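PDB 4C81: 2-c-methyl-d-erythritol 2,4-cyclodiphosphate synthase from Plasmodium falciparum, which catalyses, as a zinc-dependent lyase, the cyclisation of a CDP-activated methylerythritol phosphate with release of CMP, a step of isoprenoid precursor synthesis. Local coordinates for residues D15-K20 / V56-D61; I121-Q126 / I152-K157. The protein carries 1 engineered substitution. One frame throughout, in Å; residues are numbered along the deposited sequence.

Interaction 1: D15-K20 / V56-D61; sequences DIHKIK and VLSHSD. With ZN (zinc ion), chain B.
His17 serves as a zinc ligand while lying beside the turn that carries Ser58 and Ser60: NE2 of its imidazole binds the metal at 2.0 Å, and Val56 and the two serines surround the rest of the side chain. The setting is the edge, within this chain, of the sheet of a YgbB-family fold, where strand 9-21 pairs antiparallel with the short strand 54-57 and the chain then runs on as a loop through Ser60. Alternation along strand 9-21 puts the side chains of Asp15 and His17 on one side, which makes an Asp-x-His metal pair. Asp15 holds CG anti to its backbone N (chi1 -164°), bringing OD2 to within 2.0 Å of the zinc. Its second oxygen, OD1, forms a salt bridge with Lys157 of a neighbouring subunit. His67, from helix 64-77, and a water complete the metal's ligands, and the rings of His17 and His67 meet at a steep angle. An acidic oxygen and imidazole nitrogens suit zinc well.

Beyond His17 the two strands are joined by Leu57 N, which donates to Lys18 O at 2.9 Å. Ile19 and Val56 form a non-hydrogen-bonded pair whose branched side chains share one face, CG2 of Ile19 being 4.3 Å from CG2 of Val56. Because this CG2 of Val56 is anti to the backbone N, it also reaches back to touch His17 CB at 3.8 Å, so an apolar group packs at the base of the zinc ligand. Past the end of the pairing, Ser60 OG accepts a weak hydrogen bond from Gly62 N, and the same OG approaches the imidazole obliquely, 3.6 Å from His17 CE1.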
loop_
_atom_site.group_PDB
_atom_site.type_symbol
_atom_site.label_atom_id
_atom_site.label_comp_id
_atom_site.label_asym_id
_atom_site.label_seq_id
_atom_site.Cartn_x
_atom_site.Cartn_y
_atom_site.Cartn_z
ATOM N N ASP A 15 -0.299 7.674 -6.729
ATOM C CA ASP A 15 0.028 8.578 -7.819
ATOM C C ASP A 15 1.536 8.710 -7.964
ATOM O O ASP A 15 2.294 8.477 -7.012
ATOM C CB ASP A 15 -0.611 9.949 -7.599
ATOM C CG ASP A 15 -0.640 10.798 -8.861
ATOM O OD1 ASP A 15 -0.532 10.247 -9.986
ATOM O OD2 ASP A 15 -0.771 12.030 -8.722
ATOM N N ILE A 16 1.953 9.063 -9.177
ATOM C CA ILE A 16 3.351 9.293 -9.513
ATOM C C ILE A 16 3.414 10.417 -10.544
ATOM O O ILE A 16 2.587 10.470 -11.462
ATOM C CB ILE A 16 4.030 8.002 -10.071
ATOM C CG1 ILE A 16 5.481 8.278 -10.493
ATOM C CG2 ILE A 16 3.228 7.418 -11.237
ATOM C CD1 ILE A 16 6.276 7.027 -10.846
ATOM N N HIS A 17 4.375 11.327 -10.378
ATOM C CA HIS A 17 4.652 12.336 -11.395
ATOM C C HIS A 17 6.144 12.512 -11.608
ATOM O O HIS A 17 6.939 12.338 -10.682
ATOM C CB HIS A 17 3.985 13.670 -11.046
ATOM C CG HIS A 17 2.506 13.668 -11.276
ATOM N ND1 HIS A 17 1.950 13.631 -12.536
ATOM C CD2 HIS A 17 1.468 13.660 -10.406
ATOM C CE1 HIS A 17 0.632 13.619 -12.432
ATOM N NE2 HIS A 17 0.314 13.636 -11.151
ATOM N N LYS A 18 6.499 12.835 -12.851
ATOM C CA LYS A 18 7.874 13.125 -13.235
ATOM C C LYS A 18 8.262 14.499 -12.714
ATOM O O LYS A 18 7.464 15.444 -12.771
ATOM C CB LYS A 18 8.028 13.097 -14.759
ATOM C CG LYS A 18 7.755 11.743 -15.398
ATOM C CD LYS A 18 7.755 11.820 -16.929
ATOM C CE LYS A 18 9.130 12.146 -17.504
ATOM N NZ LYS A 18 10.172 11.160 -17.098
ATOM N N ILE A 19 9.483 14.603 -12.202
ATOM C CA ILE A 19 9.993 15.867 -11.688
ATOM C C ILE A 19 11.390 16.175 -12.210
ATOM O O ILE A 19 12.100 15.290 -12.706
ATOM C CB ILE A 19 10.036 15.885 -10.140
ATOM C CG1 ILE A 19 10.909 14.745 -9.592
ATOM C CG2 ILE A 19 8.630 15.804 -9.568
ATOM C CD1 ILE A 19 11.464 15.020 -8.216
ATOM N N LYS A 20 11.765 17.445 -12.085
ATOM C CA LYS A 20 13.115 17.912 -12.370
ATOM C C LYS A 20 13.537 18.834 -11.230
ATOM O O LYS A 20 12.932 19.888 -11.019
ATOM C CB LYS A 20 13.152 18.650 -13.710
ATOM C CG LYS A 20 14.516 19.211 -14.087
ATOM C CD LYS A 20 14.576 19.600 -15.557
ATOM C CE LYS A 20 14.752 18.385 -16.457
ATOM N NZ LYS A 20 14.831 18.758 -17.891
ATOM N N VAL A 56 7.691 20.051 -12.028
ATOM C CA VAL A 56 6.941 18.837 -12.322
ATOM C C VAL A 56 6.587 18.841 -13.810
ATOM O O VAL A 56 6.115 19.850 -14.342
ATOM C CB VAL A 56 5.681 18.711 -11.428
ATOM C CG1 VAL A 56 4.624 19.744 -11.805
ATOM C CG2 VAL A 56 5.113 17.292 -11.496
ATOM N N LEU A 57 6.859 17.724 -14.480
ATOM C CA LEU A 57 6.597 17.588 -15.911
ATOM C C LEU A 57 5.278 16.847 -16.095
ATOM O O LEU A 57 5.257 15.620 -16.228
ATOM C CB LEU A 57 7.748 16.852 -16.605
ATOM C CG LEU A 57 9.153 17.425 -16.379
ATOM C CD1 LEU A 57 10.196 16.575 -17.089
ATOM C CD2 LEU A 57 9.246 18.876 -16.833
ATOM N N SER A 58 4.184 17.607 -16.076
ATOM C CA SER A 58 2.834 17.049 -16.167
ATOM C C SER A 58 1.872 18.055 -16.790
ATOM O O SER A 58 2.116 19.263 -16.755
ATOM C CB SER A 58 2.320 16.673 -14.775
ATOM O OG SER A 58 3.289 15.954 -14.032
ATOM N N HIS A 59 0.773 17.551 -17.351
ATOM C CA HIS A 59 -0.304 18.410 -17.844
ATOM C C HIS A 59 -1.065 19.003 -16.656
ATOM O O HIS A 59 -1.587 20.117 -16.736
ATOM C CB HIS A 59 -1.266 17.628 -18.744
ATOM C CG HIS A 59 -0.664 17.203 -20.048
ATOM N ND1 HIS A 59 -0.117 18.098 -20.942
ATOM C CD2 HIS A 59 -0.539 15.980 -20.615
ATOM C CE1 HIS A 59 0.329 17.443 -22.000
ATOM N NE2 HIS A 59 0.085 16.156 -21.826
ATOM N N SER A 60 -1.121 18.244 -15.562
ATOM C CA SER A 60 -1.735 18.692 -14.313
ATOM C C SER A 60 -0.705 19.413 -13.437
ATOM O O SER A 60 0.450 19.584 -13.838
ATOM C CB SER A 60 -2.310 17.488 -13.560
ATOM O OG SER A 60 -1.275 16.662 -13.051
ATOM N N ASP A 61 -1.126 19.819 -12.239
ATOM C CA ASP A 61 -0.240 20.495 -11.279
ATOM C C ASP A 61 0.776 19.560 -10.600
ATOM O O ASP A 61 1.671 20.023 -9.892
ATOM C CB ASP A 61 -1.060 21.244 -10.216
ATOM C CG ASP A 61 -1.900 20.319 -9.342
ATOM O OD1 ASP A 61 -1.837 19.084 -9.512
ATOM O OD2 ASP A 61 -2.635 20.838 -8.478
HETATM ZN ZN ZN B . -1.461 13.079 -10.299
HETATM O O HOH W 1 -2.765 12.163 -11.179
#

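Interaction 2: I121-Q126 / I152-K157; sequences INVIAQ and ISVKGK. With CDP (cytidine-5'-diphosphate), chain D.
Lys155 and Asn122 lie side by side on neighbouring parallel strands, pointing the same way, and the lysine NZ donates to Asn122 OD1 at 2.9 Å. Bends at chi3 and chi4 fold the lysine chain back to the amide. The same NZ makes a salt bridge with Asp120 and a hydrogen bond to Gln12 O of a neighbouring subunit, so three acceptors meet a buried ammonium group. Asn122 ND2 gives a hydrogen to that same Gln12 O.

The strands precede and follow helix 130-145, which packs over the Ile121 and Val154 face, in a parallel beta-alpha-beta crossover. Five backbone bonds zip them together, from Ile121 N with Ser153 O to Ala125 N with Lys157 O; the straightest, Val123 N to Lys155 O, measures 2.8 Å with an angle of 175° at the hydrogen. On the helix-covered face, Ile121 CG2 meets Val154 CG2 at 4.2 Å, beta-branched chains that suit a strand; helix 64-77 covers Ile121 too.

At the far end the backbone turns to the ligand. Ala125 O accepts a hydrogen bond from the cytosine amine N4 of CDP (2.9 Å, 158°). Gly156, having no side chain, lets N3 of the base come within 3.7 Å of its CA. Lys157 NZ, whose stronger partner is Asp15 of a neighbouring subunit, reaches O1B of the diphosphate only weakly, at 3.3 Å. This chemistry is consistent with a pocket that selects cytosine through its amine and the close fit over Gly156, while the lysine probably eases the negative charge of the diphosphate.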
loop_
_atom_site.group_PDB
_atom_site.type_symbol
_atom_site.label_atom_id
_atom_site.label_comp_id
_atom_site.label_asym_id
_atom_site.label_seq_id
_atom_site.Cartn_x
_atom_site.Cartn_y
_atom_site.Cartn_z
ATOM N N ILE A 121 -0.701 9.070 4.788
ATOM C CA ILE A 121 -0.141 9.375 3.484
ATOM C C ILE A 121 1.366 9.141 3.526
ATOM O O ILE A 121 2.053 9.644 4.417
ATOM C CB ILE A 121 -0.434 10.837 3.090
ATOM C CG1 ILE A 121 -1.948 11.096 3.068
ATOM C CG2 ILE A 121 0.166 11.145 1.736
ATOM C CD1 ILE A 121 -2.321 12.551 3.175
ATOM N N ASN A 122 1.854 8.353 2.570
ATOM C CA ASN A 122 3.269 8.030 2.427
ATOM C C ASN A 122 3.803 8.573 1.114
ATOM O O ASN A 122 3.430 8.096 0.044
ATOM C CB ASN A 122 3.461 6.518 2.442
ATOM C CG ASN A 122 3.270 5.925 3.812
ATOM O OD1 ASN A 122 3.877 6.379 4.775
ATOM N ND2 ASN A 122 2.435 4.898 3.906
ATOM N N VAL A 123 4.677 9.572 1.201
ATOM C CA VAL A 123 5.355 10.115 0.031
ATOM C C VAL A 123 6.725 9.462 -0.087
ATOM O O VAL A 123 7.464 9.399 0.888
ATOM C CB VAL A 123 5.514 11.644 0.133
ATOM C CG1 VAL A 123 6.289 12.198 -1.067
ATOM C CG2 VAL A 123 4.147 12.314 0.246
ATOM N N ILE A 124 7.042 8.958 -1.275
ATOM C CA ILE A 124 8.352 8.374 -1.548
ATOM C C ILE A 124 9.045 9.309 -2.522
ATOM O O ILE A 124 8.617 9.462 -3.669
ATOM C CB ILE A 124 8.265 6.949 -2.120
ATOM C CG1 ILE A 124 7.349 6.086 -1.243
ATOM C CG2 ILE A 124 9.666 6.338 -2.196
ATOM C CD1 ILE A 124 7.182 4.660 -1.733
ATOM N N ALA A 125 10.103 9.949 -2.036
ATOM C CA ALA A 125 10.764 11.027 -2.756
ATOM C C ALA A 125 12.101 11.357 -2.095
ATOM O O ALA A 125 12.205 11.368 -0.870
ATOM C CB ALA A 125 9.863 12.260 -2.780
ATOM N N GLN A 126 13.126 11.605 -2.908
ATOM C CA GLN A 126 14.408 12.084 -2.386
ATOM C C GLN A 126 14.225 13.502 -1.854
ATOM O O GLN A 126 14.644 13.816 -0.741
ATOM C CB GLN A 126 15.489 12.063 -3.471
ATOM C CG GLN A 126 15.856 10.678 -3.992
ATOM C CD GLN A 126 16.458 9.772 -2.928
ATOM O OE1 GLN A 126 16.099 8.595 -2.822
ATOM N NE2 GLN A 126 17.380 10.313 -2.135
ATOM N N ILE A 152 -5.244 13.264 10.208
ATOM C CA ILE A 152 -4.329 13.275 9.057
ATOM C C ILE A 152 -2.883 12.972 9.461
ATOM O O ILE A 152 -2.362 13.536 10.424
ATOM C CB ILE A 152 -4.345 14.647 8.349
ATOM C CG1 ILE A 152 -5.773 15.040 7.958
ATOM C CG2 ILE A 152 -3.446 14.629 7.116
ATOM C CD1 ILE A 152 -5.896 16.479 7.505
ATOM N N SER A 153 -2.249 12.074 8.709
ATOM C CA SER A 153 -0.820 11.811 8.815
ATOM C C SER A 153 -0.202 11.936 7.432
ATOM O O SER A 153 -0.760 11.436 6.453
ATOM C CB SER A 153 -0.568 10.407 9.353
ATOM O OG SER A 153 0.790 10.034 9.196
ATOM N N VAL A 154 0.942 12.612 7.358
ATOM C CA VAL A 154 1.747 12.653 6.139
ATOM C C VAL A 154 3.217 12.435 6.504
ATOM O O VAL A 154 3.746 13.082 7.412
ATOM C CB VAL A 154 1.556 13.968 5.352
ATOM C CG1 VAL A 154 2.007 15.173 6.167
ATOM C CG2 VAL A 154 2.302 13.900 4.023
ATOM N N LYS A 155 3.850 11.495 5.801
ATOM C CA LYS A 155 5.223 11.077 6.076
ATOM C C LYS A 155 5.963 10.940 4.752
ATOM O O LYS A 155 5.362 10.567 3.739
ATOM C CB LYS A 155 5.243 9.724 6.805
ATOM C CG LYS A 155 4.104 9.506 7.801
ATOM C CD LYS A 155 4.309 8.257 8.663
ATOM C CE LYS A 155 4.134 6.962 7.883
ATOM N NZ LYS A 155 2.745 6.741 7.391
ATOM N N GLY A 156 7.266 11.224 4.774
ATOM C CA GLY A 156 8.125 11.073 3.608
ATOM C C GLY A 156 9.257 10.095 3.856
ATOM O O GLY A 156 9.769 10.001 4.970
ATOM N N LYS A 157 9.621 9.357 2.809
ATOM C CA LYS A 157 10.752 8.431 2.821
ATOM C C LYS A 157 11.503 8.565 1.505
ATOM O O LYS A 157 10.881 8.679 0.451
ATOM C CB LYS A 157 10.261 6.988 2.968
ATOM C CG LYS A 157 9.612 6.669 4.305
ATOM C CD LYS A 157 10.635 6.515 5.422
ATOM C CE LYS A 157 11.410 5.210 5.303
ATOM N NZ LYS A 157 12.118 4.860 6.562
HETATM O O3B CDP D . 17.372 5.998 6.000
HETATM P PB CDP D . 15.991 6.286 6.800
HETATM O O1B CDP D . 15.349 4.843 7.025
HETATM O O2B CDP D . 16.212 6.979 8.096
HETATM O O3A CDP D . 14.970 7.043 5.805
HETATM P PA CDP D . 15.378 8.277 4.847
HETATM O O1A CDP D . 16.843 8.466 4.786
HETATM O O2A CDP D . 14.618 8.111 3.591
HETATM O "O5'" CDP D . 14.742 9.535 5.620
HETATM C "C5'" CDP D . 14.794 9.658 7.047
HETATM C "C4'" CDP D . 13.765 10.685 7.526
HETATM O "O4'" CDP D . 13.916 11.868 6.702
HETATM C "C3'" CDP D . 12.340 10.207 7.260
HETATM O "O3'" CDP D . 11.862 9.412 8.351
HETATM C "C2'" CDP D . 11.590 11.532 7.185
HETATM O "O2'" CDP D . 11.300 12.014 8.502
HETATM C "C1'" CDP D . 12.603 12.477 6.518
HETATM N N1 CDP D . 12.237 12.641 5.078
HETATM C C2 CDP D . 11.124 13.433 4.742
HETATM O O2 CDP D . 10.459 13.982 5.619
HETATM N N3 CDP D . 10.774 13.593 3.401
HETATM C C4 CDP D . 11.500 12.980 2.383
HETATM N N4 CDP D . 11.125 13.165 1.120
HETATM C C5 CDP D . 12.606 12.198 2.703
HETATM C C6 CDP D . 12.973 12.026 4.038
#

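In the fold
Interactions 1 and 2 sit at the two edges of the five-strand sheet as formed within one chain, with strand 170-181 between their inner strands; their centres are 17 Å apart and their nearest atoms about 6 Å. Within one chain they do not touch, yet the trimer sets interaction 1 of one subunit against interaction 2 of another. Each active site is thus built at a subunit boundary, as in other IspF enzymes, with Asp15 and His17, joined by His67, from one chain and the cytosine-binding edge of 121-126 and 152-157 from another. The side chain of His17 comes about 4 Å from a bound CDP, and that of Lys157 about 4 Å from a zinc.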